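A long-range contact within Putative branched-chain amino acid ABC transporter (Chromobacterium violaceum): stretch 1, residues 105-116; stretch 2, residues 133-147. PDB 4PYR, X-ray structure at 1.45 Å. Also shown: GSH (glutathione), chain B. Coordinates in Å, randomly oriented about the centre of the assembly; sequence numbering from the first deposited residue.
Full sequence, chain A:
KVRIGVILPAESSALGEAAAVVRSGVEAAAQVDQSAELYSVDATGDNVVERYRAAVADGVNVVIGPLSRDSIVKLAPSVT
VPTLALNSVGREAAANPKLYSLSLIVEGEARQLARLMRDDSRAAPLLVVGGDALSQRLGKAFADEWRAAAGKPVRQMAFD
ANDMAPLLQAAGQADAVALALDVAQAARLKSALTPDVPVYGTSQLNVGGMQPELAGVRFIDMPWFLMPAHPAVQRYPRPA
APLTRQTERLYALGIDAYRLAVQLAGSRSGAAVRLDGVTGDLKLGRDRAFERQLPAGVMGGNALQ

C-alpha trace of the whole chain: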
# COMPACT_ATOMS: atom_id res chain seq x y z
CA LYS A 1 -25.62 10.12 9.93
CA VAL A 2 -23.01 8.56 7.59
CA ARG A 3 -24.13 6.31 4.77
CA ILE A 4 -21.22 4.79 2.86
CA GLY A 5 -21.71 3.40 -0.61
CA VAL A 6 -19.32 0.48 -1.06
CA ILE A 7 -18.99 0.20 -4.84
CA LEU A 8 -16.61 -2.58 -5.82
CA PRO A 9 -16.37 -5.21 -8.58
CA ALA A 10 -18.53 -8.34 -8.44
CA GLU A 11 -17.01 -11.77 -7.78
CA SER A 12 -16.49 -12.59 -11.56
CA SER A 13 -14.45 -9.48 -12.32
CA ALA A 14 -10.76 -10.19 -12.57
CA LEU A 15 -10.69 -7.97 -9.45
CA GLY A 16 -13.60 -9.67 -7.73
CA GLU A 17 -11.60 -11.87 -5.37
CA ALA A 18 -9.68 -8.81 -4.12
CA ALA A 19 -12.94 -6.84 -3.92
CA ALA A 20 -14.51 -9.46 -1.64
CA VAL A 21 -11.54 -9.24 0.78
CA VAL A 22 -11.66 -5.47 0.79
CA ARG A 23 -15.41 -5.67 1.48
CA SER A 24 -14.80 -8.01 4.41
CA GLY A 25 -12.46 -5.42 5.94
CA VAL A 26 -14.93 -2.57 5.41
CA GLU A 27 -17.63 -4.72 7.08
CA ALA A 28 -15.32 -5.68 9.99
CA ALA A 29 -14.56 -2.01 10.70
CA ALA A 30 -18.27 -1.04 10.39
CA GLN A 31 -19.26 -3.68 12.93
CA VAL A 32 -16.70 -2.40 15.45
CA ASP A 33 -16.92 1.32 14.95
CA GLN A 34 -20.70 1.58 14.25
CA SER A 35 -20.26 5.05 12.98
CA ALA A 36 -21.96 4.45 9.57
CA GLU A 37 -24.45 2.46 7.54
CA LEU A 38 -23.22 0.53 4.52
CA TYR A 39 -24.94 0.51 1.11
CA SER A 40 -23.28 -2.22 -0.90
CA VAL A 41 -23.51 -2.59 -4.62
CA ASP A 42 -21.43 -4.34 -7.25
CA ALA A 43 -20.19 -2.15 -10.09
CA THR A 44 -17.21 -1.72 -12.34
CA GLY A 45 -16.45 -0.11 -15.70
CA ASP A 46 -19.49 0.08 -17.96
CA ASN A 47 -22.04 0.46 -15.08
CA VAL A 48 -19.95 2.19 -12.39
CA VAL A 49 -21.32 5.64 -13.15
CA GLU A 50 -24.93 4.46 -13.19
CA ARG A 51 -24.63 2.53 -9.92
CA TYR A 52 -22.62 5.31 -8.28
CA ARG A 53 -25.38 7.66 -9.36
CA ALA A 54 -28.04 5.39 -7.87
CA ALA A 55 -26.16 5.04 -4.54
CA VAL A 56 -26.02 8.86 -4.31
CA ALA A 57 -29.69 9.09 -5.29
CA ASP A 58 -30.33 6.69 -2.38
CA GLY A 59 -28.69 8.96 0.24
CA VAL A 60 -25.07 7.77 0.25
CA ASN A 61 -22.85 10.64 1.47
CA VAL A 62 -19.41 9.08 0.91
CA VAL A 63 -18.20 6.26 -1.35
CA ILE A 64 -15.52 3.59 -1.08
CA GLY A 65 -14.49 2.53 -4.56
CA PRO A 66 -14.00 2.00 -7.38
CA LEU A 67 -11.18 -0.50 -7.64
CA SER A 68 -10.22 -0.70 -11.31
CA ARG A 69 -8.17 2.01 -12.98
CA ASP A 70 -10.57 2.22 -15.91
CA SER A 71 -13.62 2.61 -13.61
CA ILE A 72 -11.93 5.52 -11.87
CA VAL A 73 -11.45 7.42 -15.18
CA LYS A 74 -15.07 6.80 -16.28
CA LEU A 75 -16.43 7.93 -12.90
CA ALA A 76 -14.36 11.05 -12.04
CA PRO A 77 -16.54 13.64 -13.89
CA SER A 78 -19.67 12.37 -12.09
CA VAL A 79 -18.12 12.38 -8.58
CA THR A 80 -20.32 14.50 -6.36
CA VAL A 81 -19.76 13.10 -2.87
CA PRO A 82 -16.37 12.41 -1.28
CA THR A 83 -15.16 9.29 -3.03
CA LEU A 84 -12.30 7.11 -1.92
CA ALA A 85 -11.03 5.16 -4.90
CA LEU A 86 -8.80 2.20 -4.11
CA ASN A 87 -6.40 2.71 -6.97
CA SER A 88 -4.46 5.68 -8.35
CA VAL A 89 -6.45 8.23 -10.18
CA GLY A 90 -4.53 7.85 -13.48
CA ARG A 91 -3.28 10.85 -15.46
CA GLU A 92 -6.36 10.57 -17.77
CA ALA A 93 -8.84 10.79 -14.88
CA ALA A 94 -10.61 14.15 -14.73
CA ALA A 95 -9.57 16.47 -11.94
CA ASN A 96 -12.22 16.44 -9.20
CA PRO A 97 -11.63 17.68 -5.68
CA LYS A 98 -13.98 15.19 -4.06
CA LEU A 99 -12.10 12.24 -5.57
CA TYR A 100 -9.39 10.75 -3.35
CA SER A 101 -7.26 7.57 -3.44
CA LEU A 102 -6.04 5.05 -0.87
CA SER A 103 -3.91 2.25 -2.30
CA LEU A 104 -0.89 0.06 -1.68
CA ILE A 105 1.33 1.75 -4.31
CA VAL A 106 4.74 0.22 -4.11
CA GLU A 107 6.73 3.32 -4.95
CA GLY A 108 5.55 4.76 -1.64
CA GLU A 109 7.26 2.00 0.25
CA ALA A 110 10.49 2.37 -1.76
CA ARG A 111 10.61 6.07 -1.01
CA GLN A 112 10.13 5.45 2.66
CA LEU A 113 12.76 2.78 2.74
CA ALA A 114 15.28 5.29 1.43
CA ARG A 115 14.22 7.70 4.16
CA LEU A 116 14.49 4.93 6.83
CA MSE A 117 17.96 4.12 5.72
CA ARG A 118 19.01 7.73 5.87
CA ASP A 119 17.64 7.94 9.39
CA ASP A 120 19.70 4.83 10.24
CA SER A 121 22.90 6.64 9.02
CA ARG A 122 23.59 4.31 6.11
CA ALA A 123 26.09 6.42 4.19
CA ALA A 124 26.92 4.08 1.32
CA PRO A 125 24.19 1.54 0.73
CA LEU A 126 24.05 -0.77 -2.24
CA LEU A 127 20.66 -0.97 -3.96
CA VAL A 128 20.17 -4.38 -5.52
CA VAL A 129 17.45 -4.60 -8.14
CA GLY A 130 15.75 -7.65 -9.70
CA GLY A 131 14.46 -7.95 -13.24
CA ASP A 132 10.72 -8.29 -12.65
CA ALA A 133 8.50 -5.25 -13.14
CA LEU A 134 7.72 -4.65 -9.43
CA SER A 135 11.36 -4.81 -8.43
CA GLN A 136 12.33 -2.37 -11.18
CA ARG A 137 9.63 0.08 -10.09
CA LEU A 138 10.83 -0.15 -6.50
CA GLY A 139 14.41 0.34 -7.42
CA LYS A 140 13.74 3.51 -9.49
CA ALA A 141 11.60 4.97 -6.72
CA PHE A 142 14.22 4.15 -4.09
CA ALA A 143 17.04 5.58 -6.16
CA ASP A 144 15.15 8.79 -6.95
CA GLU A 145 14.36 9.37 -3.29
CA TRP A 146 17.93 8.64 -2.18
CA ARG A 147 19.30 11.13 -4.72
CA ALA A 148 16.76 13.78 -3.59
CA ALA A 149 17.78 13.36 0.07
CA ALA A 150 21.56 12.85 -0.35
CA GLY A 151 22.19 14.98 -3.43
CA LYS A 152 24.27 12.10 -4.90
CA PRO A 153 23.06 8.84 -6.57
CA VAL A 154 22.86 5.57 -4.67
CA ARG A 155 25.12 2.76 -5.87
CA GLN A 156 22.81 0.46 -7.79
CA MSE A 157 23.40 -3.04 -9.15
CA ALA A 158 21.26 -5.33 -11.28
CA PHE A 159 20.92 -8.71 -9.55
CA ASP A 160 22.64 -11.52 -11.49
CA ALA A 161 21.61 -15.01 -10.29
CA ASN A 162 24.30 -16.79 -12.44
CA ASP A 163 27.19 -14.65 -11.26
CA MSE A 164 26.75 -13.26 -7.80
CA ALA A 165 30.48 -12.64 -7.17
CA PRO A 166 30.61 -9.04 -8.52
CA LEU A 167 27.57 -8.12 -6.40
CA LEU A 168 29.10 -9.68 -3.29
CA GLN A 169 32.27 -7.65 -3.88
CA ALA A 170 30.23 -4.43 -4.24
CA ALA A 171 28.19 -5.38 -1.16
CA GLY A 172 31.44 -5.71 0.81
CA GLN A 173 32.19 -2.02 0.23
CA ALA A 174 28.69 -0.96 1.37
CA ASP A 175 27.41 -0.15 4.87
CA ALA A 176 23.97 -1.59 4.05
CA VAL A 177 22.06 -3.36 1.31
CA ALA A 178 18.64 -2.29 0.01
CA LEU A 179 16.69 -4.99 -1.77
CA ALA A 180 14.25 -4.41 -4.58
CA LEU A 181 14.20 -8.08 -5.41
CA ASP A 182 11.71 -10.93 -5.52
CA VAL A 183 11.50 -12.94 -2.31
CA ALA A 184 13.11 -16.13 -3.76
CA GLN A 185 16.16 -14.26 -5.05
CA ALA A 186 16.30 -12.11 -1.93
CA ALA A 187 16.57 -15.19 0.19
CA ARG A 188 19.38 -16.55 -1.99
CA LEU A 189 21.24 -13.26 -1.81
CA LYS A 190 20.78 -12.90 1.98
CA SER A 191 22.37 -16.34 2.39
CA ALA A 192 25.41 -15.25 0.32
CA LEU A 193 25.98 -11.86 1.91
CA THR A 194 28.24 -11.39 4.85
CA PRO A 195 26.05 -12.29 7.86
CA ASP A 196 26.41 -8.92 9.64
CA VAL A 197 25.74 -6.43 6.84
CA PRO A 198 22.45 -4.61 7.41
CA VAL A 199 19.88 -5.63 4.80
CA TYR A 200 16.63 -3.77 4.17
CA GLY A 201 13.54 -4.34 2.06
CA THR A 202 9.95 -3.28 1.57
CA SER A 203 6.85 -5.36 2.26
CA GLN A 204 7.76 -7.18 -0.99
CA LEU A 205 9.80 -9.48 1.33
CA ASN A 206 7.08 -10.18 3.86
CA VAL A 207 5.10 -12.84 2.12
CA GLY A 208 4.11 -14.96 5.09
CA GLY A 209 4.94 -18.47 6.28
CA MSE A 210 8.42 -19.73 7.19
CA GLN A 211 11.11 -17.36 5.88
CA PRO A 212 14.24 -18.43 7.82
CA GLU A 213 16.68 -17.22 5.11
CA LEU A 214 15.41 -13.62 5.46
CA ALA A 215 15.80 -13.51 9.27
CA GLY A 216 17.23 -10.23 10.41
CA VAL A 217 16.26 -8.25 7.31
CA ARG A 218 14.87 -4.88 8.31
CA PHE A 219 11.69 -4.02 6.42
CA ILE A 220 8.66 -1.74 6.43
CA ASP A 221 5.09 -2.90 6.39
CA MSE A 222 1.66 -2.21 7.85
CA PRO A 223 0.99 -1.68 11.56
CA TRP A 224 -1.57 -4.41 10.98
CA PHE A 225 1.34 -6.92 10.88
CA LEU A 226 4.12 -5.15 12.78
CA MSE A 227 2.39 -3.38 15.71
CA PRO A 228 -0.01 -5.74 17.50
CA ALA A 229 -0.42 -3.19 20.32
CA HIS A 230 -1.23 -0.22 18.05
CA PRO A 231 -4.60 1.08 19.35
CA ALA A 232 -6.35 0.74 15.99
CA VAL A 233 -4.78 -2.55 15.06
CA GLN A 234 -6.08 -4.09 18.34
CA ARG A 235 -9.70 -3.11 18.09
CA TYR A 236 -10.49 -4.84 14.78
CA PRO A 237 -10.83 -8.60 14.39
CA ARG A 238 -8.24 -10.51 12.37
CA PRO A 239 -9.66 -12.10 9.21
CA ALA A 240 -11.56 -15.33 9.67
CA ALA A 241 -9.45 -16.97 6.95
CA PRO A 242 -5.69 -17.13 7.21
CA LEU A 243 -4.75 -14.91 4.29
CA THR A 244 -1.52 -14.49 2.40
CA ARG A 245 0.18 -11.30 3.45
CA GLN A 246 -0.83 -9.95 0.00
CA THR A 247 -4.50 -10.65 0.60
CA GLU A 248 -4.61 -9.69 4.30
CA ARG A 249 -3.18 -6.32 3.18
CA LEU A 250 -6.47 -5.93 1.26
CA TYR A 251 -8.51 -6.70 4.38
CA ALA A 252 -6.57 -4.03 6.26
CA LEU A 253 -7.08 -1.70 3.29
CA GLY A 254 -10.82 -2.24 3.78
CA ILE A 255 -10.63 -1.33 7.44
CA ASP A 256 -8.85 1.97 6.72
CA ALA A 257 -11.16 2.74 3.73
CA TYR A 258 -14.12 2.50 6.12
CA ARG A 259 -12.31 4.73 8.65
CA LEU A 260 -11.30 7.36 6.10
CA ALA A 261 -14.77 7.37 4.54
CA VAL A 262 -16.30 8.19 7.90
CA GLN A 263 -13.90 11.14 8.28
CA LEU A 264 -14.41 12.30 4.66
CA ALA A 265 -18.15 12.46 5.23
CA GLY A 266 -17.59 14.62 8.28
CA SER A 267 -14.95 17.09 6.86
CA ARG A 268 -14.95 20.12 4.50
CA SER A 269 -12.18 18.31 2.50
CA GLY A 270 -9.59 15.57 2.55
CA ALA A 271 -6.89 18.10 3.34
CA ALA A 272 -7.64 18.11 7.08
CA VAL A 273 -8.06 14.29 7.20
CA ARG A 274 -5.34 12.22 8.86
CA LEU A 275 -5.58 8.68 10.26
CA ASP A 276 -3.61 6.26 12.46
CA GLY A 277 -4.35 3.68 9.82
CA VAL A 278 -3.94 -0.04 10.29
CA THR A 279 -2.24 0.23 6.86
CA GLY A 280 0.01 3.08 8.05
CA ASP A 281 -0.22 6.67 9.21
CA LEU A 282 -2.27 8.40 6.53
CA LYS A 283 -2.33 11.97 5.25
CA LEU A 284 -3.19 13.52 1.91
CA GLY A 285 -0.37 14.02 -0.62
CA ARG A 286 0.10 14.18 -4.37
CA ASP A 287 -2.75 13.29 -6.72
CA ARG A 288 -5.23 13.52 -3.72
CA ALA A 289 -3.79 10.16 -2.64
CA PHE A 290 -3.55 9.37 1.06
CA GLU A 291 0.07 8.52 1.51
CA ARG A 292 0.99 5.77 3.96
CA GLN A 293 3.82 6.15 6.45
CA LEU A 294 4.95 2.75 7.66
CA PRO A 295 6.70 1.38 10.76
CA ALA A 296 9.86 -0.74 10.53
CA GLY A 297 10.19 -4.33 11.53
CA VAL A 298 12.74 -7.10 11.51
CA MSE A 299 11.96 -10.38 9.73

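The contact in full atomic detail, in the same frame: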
# COMPACT_ATOMS: atom_id res chain seq x y z
N ILE A 105 0.30 1.48 -3.27
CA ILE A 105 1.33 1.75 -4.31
C ILE A 105 2.74 1.51 -3.82
O ILE A 105 3.21 2.09 -2.83
CB ILE A 105 1.28 3.19 -4.87
CG1 ILE A 105 1.20 4.25 -3.76
CG2 ILE A 105 0.14 3.33 -5.84
CD1 ILE A 105 1.51 5.64 -4.30
N VAL A 106 3.45 0.68 -4.55
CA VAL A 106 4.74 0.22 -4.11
C VAL A 106 5.81 1.28 -4.04
O VAL A 106 6.70 1.19 -3.19
CB VAL A 106 5.18 -0.96 -4.95
CG1 VAL A 106 4.12 -2.04 -4.84
CG2 VAL A 106 5.46 -0.53 -6.41
N GLU A 107 5.73 2.28 -4.93
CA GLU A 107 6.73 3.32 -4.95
C GLU A 107 6.78 4.03 -3.60
O GLU A 107 7.84 4.48 -3.17
CB GLU A 107 6.42 4.33 -6.05
CG GLU A 107 6.88 3.90 -7.44
CD GLU A 107 5.88 3.08 -8.20
OE1 GLU A 107 4.82 2.70 -7.64
OE2 GLU A 107 6.15 2.76 -9.38
N GLY A 108 5.61 4.16 -2.95
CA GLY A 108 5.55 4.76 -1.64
C GLY A 108 6.41 4.04 -0.62
O GLY A 108 7.08 4.65 0.19
N GLU A 109 6.45 2.73 -0.70
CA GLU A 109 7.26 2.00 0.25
C GLU A 109 8.75 2.15 -0.08
O GLU A 109 9.59 2.31 0.82
CB GLU A 109 6.84 0.53 0.25
CG GLU A 109 5.40 0.32 0.70
CD GLU A 109 5.04 -1.12 0.95
OE1 GLU A 109 5.98 -1.94 0.93
OE2 GLU A 109 3.85 -1.39 1.23
N ALA A 110 9.08 2.19 -1.37
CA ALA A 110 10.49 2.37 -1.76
C ALA A 110 11.00 3.70 -1.28
O ALA A 110 12.12 3.79 -0.80
CB ALA A 110 10.64 2.25 -3.27
N ARG A 111 10.17 4.76 -1.43
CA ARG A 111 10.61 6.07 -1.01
C ARG A 111 10.86 6.09 0.50
O ARG A 111 11.87 6.61 0.99
CB ARG A 111 9.54 7.08 -1.38
CG ARG A 111 9.51 7.42 -2.85
CD ARG A 111 8.67 8.68 -3.03
NE ARG A 111 7.27 8.31 -3.15
CZ ARG A 111 6.72 7.83 -4.27
NH1 ARG A 111 7.44 7.69 -5.38
NH2 ARG A 111 5.44 7.50 -4.27
N GLN A 112 9.92 5.55 1.26
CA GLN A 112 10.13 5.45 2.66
C GLN A 112 11.34 4.66 3.08
O GLN A 112 12.04 5.08 4.00
CB GLN A 112 8.91 4.85 3.29
CG GLN A 112 7.80 5.89 3.33
CD GLN A 112 6.63 5.26 3.99
OE1 GLN A 112 6.72 4.90 5.19
NE2 GLN A 112 5.55 5.02 3.22
N LEU A 113 11.60 3.56 2.39
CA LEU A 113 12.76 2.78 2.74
C LEU A 113 14.06 3.60 2.61
O LEU A 113 14.94 3.52 3.45
CB LEU A 113 12.84 1.53 1.89
CG LEU A 113 13.85 0.51 2.39
CD1 LEU A 113 13.36 -0.09 3.70
CD2 LEU A 113 14.03 -0.53 1.30
N ALA A 114 14.14 4.42 1.56
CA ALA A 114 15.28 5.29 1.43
C ALA A 114 15.36 6.24 2.61
O ALA A 114 16.43 6.46 3.12
CB ALA A 114 15.21 6.07 0.13
N ARG A 115 14.23 6.84 3.00
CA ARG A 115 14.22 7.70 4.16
C ARG A 115 14.60 6.99 5.47
O ARG A 115 15.36 7.56 6.27
CB ARG A 115 12.85 8.41 4.26
CG ARG A 115 12.60 9.34 3.06
CD ARG A 115 11.48 10.32 3.32
NE ARG A 115 10.17 9.68 3.28
CZ ARG A 115 9.41 9.58 2.18
NH1 ARG A 115 9.82 10.05 1.01
NH2 ARG A 115 8.23 8.97 2.26
N LEU A 116 14.14 5.75 5.65
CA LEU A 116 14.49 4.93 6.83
C LEU A 116 15.99 4.72 6.89
O LEU A 116 16.64 4.83 7.95
CB LEU A 116 13.80 3.55 6.84
CG LEU A 116 14.25 2.53 7.91
CD1 LEU A 116 13.97 3.02 9.32
CD2 LEU A 116 13.56 1.20 7.67
N ALA A 133 9.00 -6.62 -13.03
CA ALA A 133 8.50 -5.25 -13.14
C ALA A 133 8.36 -4.56 -11.78
O ALA A 133 8.65 -3.36 -11.64
CB ALA A 133 7.19 -5.23 -13.89
N LEU A 134 7.92 -5.29 -10.76
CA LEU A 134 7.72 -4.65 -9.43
C LEU A 134 9.08 -4.23 -8.90
O LEU A 134 9.25 -3.13 -8.40
CB LEU A 134 7.04 -5.60 -8.39
CG LEU A 134 7.20 -5.20 -6.90
CD1 LEU A 134 6.50 -3.89 -6.70
CD2 LEU A 134 6.64 -6.21 -5.91
N SER A 135 10.07 -5.13 -8.98
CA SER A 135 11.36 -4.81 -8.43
C SER A 135 11.92 -3.57 -9.13
O SER A 135 12.58 -2.76 -8.51
CB SER A 135 12.31 -5.96 -8.65
OG SER A 135 11.91 -7.06 -7.87
N GLN A 136 11.72 -3.50 -10.44
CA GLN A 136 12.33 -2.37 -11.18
C GLN A 136 11.65 -1.08 -10.83
O GLN A 136 12.33 -0.11 -10.71
CB GLN A 136 12.27 -2.62 -12.69
CG GLN A 136 13.04 -3.84 -13.13
CD GLN A 136 14.44 -3.57 -13.53
OE1 GLN A 136 15.15 -2.76 -12.89
NE2 GLN A 136 14.91 -4.28 -14.59
N ARG A 137 10.36 -1.12 -10.56
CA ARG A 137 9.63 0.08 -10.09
C ARG A 137 10.11 0.52 -8.73
O ARG A 137 10.31 1.71 -8.47
CB ARG A 137 8.14 -0.19 -10.01
CG ARG A 137 7.47 -0.14 -11.38
CD ARG A 137 5.98 -0.51 -11.35
NE ARG A 137 5.24 0.33 -10.42
CZ ARG A 137 3.96 0.18 -10.10
NH1 ARG A 137 3.22 -0.80 -10.62
NH2 ARG A 137 3.42 1.02 -9.23
N LEU A 138 10.33 -0.46 -7.83
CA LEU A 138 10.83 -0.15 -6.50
C LEU A 138 12.21 0.46 -6.55
O LEU A 138 12.55 1.38 -5.82
CB LEU A 138 10.91 -1.45 -5.64
CG LEU A 138 9.58 -1.94 -5.17
CD1 LEU A 138 9.73 -3.28 -4.49
CD2 LEU A 138 8.93 -1.00 -4.19
N GLY A 139 13.06 -0.11 -7.39
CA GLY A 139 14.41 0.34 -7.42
C GLY A 139 14.50 1.78 -7.91
O GLY A 139 15.23 2.54 -7.32
N LYS A 140 13.76 2.10 -8.98
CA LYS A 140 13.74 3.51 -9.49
C LYS A 140 13.26 4.47 -8.40
O LYS A 140 13.89 5.53 -8.16
CB LYS A 140 12.86 3.58 -10.75
CG LYS A 140 12.53 4.99 -11.26
CD LYS A 140 13.76 5.72 -11.71
CE LYS A 140 13.34 6.90 -12.58
NZ LYS A 140 14.28 8.06 -12.69
N ALA A 141 12.15 4.11 -7.74
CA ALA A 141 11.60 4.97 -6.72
C ALA A 141 12.55 5.15 -5.55
O ALA A 141 12.69 6.23 -5.02
CB ALA A 141 10.25 4.44 -6.29
N PHE A 142 13.22 4.03 -5.12
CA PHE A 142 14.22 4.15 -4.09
C PHE A 142 15.36 5.11 -4.50
O PHE A 142 15.79 6.00 -3.75
CB PHE A 142 14.76 2.75 -3.71
CG PHE A 142 15.76 2.78 -2.61
CD1 PHE A 142 17.06 3.22 -2.82
CD2 PHE A 142 15.39 2.39 -1.33
CE1 PHE A 142 17.95 3.30 -1.77
CE2 PHE A 142 16.29 2.46 -0.30
CZ PHE A 142 17.58 2.88 -0.50
N ALA A 143 15.90 4.86 -5.68
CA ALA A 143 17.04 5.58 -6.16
C ALA A 143 16.72 7.07 -6.31
O ALA A 143 17.53 7.91 -5.94
CB ALA A 143 17.46 5.00 -7.48
N ASP A 144 15.53 7.36 -6.80
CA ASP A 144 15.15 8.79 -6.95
C ASP A 144 15.09 9.49 -5.60
O ASP A 144 15.51 10.68 -5.45
CB ASP A 144 13.81 8.91 -7.67
CG ASP A 144 13.92 8.69 -9.18
OD1 ASP A 144 15.05 8.62 -9.72
OD2 ASP A 144 12.88 8.55 -9.85
N GLU A 145 14.47 8.82 -4.62
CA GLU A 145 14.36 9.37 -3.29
C GLU A 145 15.72 9.55 -2.62
O GLU A 145 15.99 10.57 -2.01
CB GLU A 145 13.44 8.51 -2.43
CG GLU A 145 13.11 9.16 -1.08
CD GLU A 145 12.22 10.39 -1.17
OE1 GLU A 145 11.42 10.61 -2.13
OE2 GLU A 145 12.25 11.14 -0.19
N TRP A 146 16.59 8.55 -2.74
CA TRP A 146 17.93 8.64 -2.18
C TRP A 146 18.67 9.86 -2.75
O TRP A 146 19.29 10.63 -2.02
CB TRP A 146 18.77 7.31 -2.51
CG TRP A 146 20.04 7.31 -1.74
CD1 TRP A 146 21.25 7.78 -2.14
CD2 TRP A 146 20.19 6.89 -0.39
NE1 TRP A 146 22.16 7.69 -1.11
CE2 TRP A 146 21.53 7.12 -0.03
CE3 TRP A 146 19.32 6.32 0.55
CZ2 TRP A 146 22.02 6.86 1.25
CZ3 TRP A 146 19.79 6.05 1.78
CH2 TRP A 146 21.14 6.32 2.13
N ARG A 147 18.64 9.98 -4.06
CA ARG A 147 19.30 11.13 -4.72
C ARG A 147 18.75 12.49 -4.20
O ARG A 147 19.53 13.41 -3.94
CB ARG A 147 19.21 11.05 -6.27
CG ARG A 147 20.12 12.05 -7.00
CD ARG A 147 19.65 12.25 -8.43
NE ARG A 147 19.86 11.03 -9.25
CZ ARG A 147 20.96 10.78 -9.99
NH1 ARG A 147 21.96 11.65 -10.01
NH2 ARG A 147 21.07 9.67 -10.69
N1 GSH B . 0.95 3.78 -11.76
CA1 GSH B . 1.54 2.46 -11.78
C1 GSH B . 2.74 2.38 -12.70
O11 GSH B . 3.71 3.17 -12.55
O12 GSH B . 2.76 1.48 -13.57
CB1 GSH B . 0.49 1.42 -12.20
CG1 GSH B . -0.76 1.42 -11.32
CD1 GSH B . -0.43 1.02 -9.92
OE1 GSH B . 0.74 0.89 -9.59
N2 GSH B . -1.51 0.81 -9.12
CA2 GSH B . -1.46 0.41 -7.71
C2 GSH B . -1.91 -1.02 -7.58
O2 GSH B . -1.58 -1.64 -8.60
CB2 GSH B . -2.32 1.35 -6.89
SG2 GSH B . -2.46 2.93 -7.71
N3 GSH B . -2.60 -1.59 -6.52
CA3 GSH B . -2.94 -1.08 -5.16
C3 GSH B . -4.38 -1.31 -4.67
O31 GSH B . -4.62 -1.47 -3.44
O32 GSH B . -5.29 -1.34 -5.52
O HOH W 1 1.72 -0.28 -7.09
O HOH W 2 8.86 3.53 -9.97
O HOH W 3 10.72 8.17 -5.72

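Two helices that run in broadly the same direction can pack closely when small residues line the crossing and charged residues flank it, and residues 133-147 packed against the helix at 106-116 illustrate the principle. The axes approach to 7.6 Å at an angle of 41°, and 742 Å² of surface is buried between the two stretches.

The first residue of stretch 2 to touch its partner is Leu 134, whose CA-to-CB bond points sideways but whose end reaches back, bringing CD1 to 3.5 Å from Val 106 CG2. One turn later, Arg 137 points toward the other helix and makes a two-pronged salt bridge with Glu 107: NH2 donates to Glu 107 OE1 at 2.7 Å and NE to Glu 107 OE2 at 2.8 Å, both with N-H...acceptor angles of 160°. The carboxylate lies near the guanidinium plane, which leaves both faces free for other neighbours, Val 106 CG2 over one and the glutathione CA1 over the opposite. The same NH2 also donates to glutathione OE1 at 2.7 Å, so a single arginine ties the helix pair to the ligand. A water reinforces the bridge, donating to Glu 107 OE2 and to the backbone O of Arg 137.

Leu 138 extends the apolar seam, its CD2 lying 3.8 Å from both Val 106 CB and Ala 110 CB. Here the backbones come close: Ala 110 CB is 3.3 Å from Leu 138 O, a contact between a methyl group and the main chain itself. Gly 139 and Lys 140 take no part in the contact, and Lys 140 instead forms a salt bridge with Asp 144 along its own helix.

Ala 141 returns to the interface, its CB 3.8 Å from Ala 110 CB and 3.6 Å from Glu 107 CG. With methyl groups meeting at the crossing, the CA atoms of Ala 110 and Phe 142 stand just 4.7 Å apart. The Phe 142 ring, with chi1 in the t well, reaches along the partner helix and receives Ala 114 CB over its face, 3.9 Å from the ring centroid and 15° off the normal, a CH-pi contact. Leu 113 CD2 adds an apolar contact at 4.1 Å to Phe 142 CE2.

Glu 145 adds a second salt bridge, its OE2 accepting from Arg 115 NH1 at 2.9 Å, while its CG packs 3.9 Å from Ala 114 CB. Finally, Trp 146 CE3 lies 4.1 Å from the same Ala 114 CB.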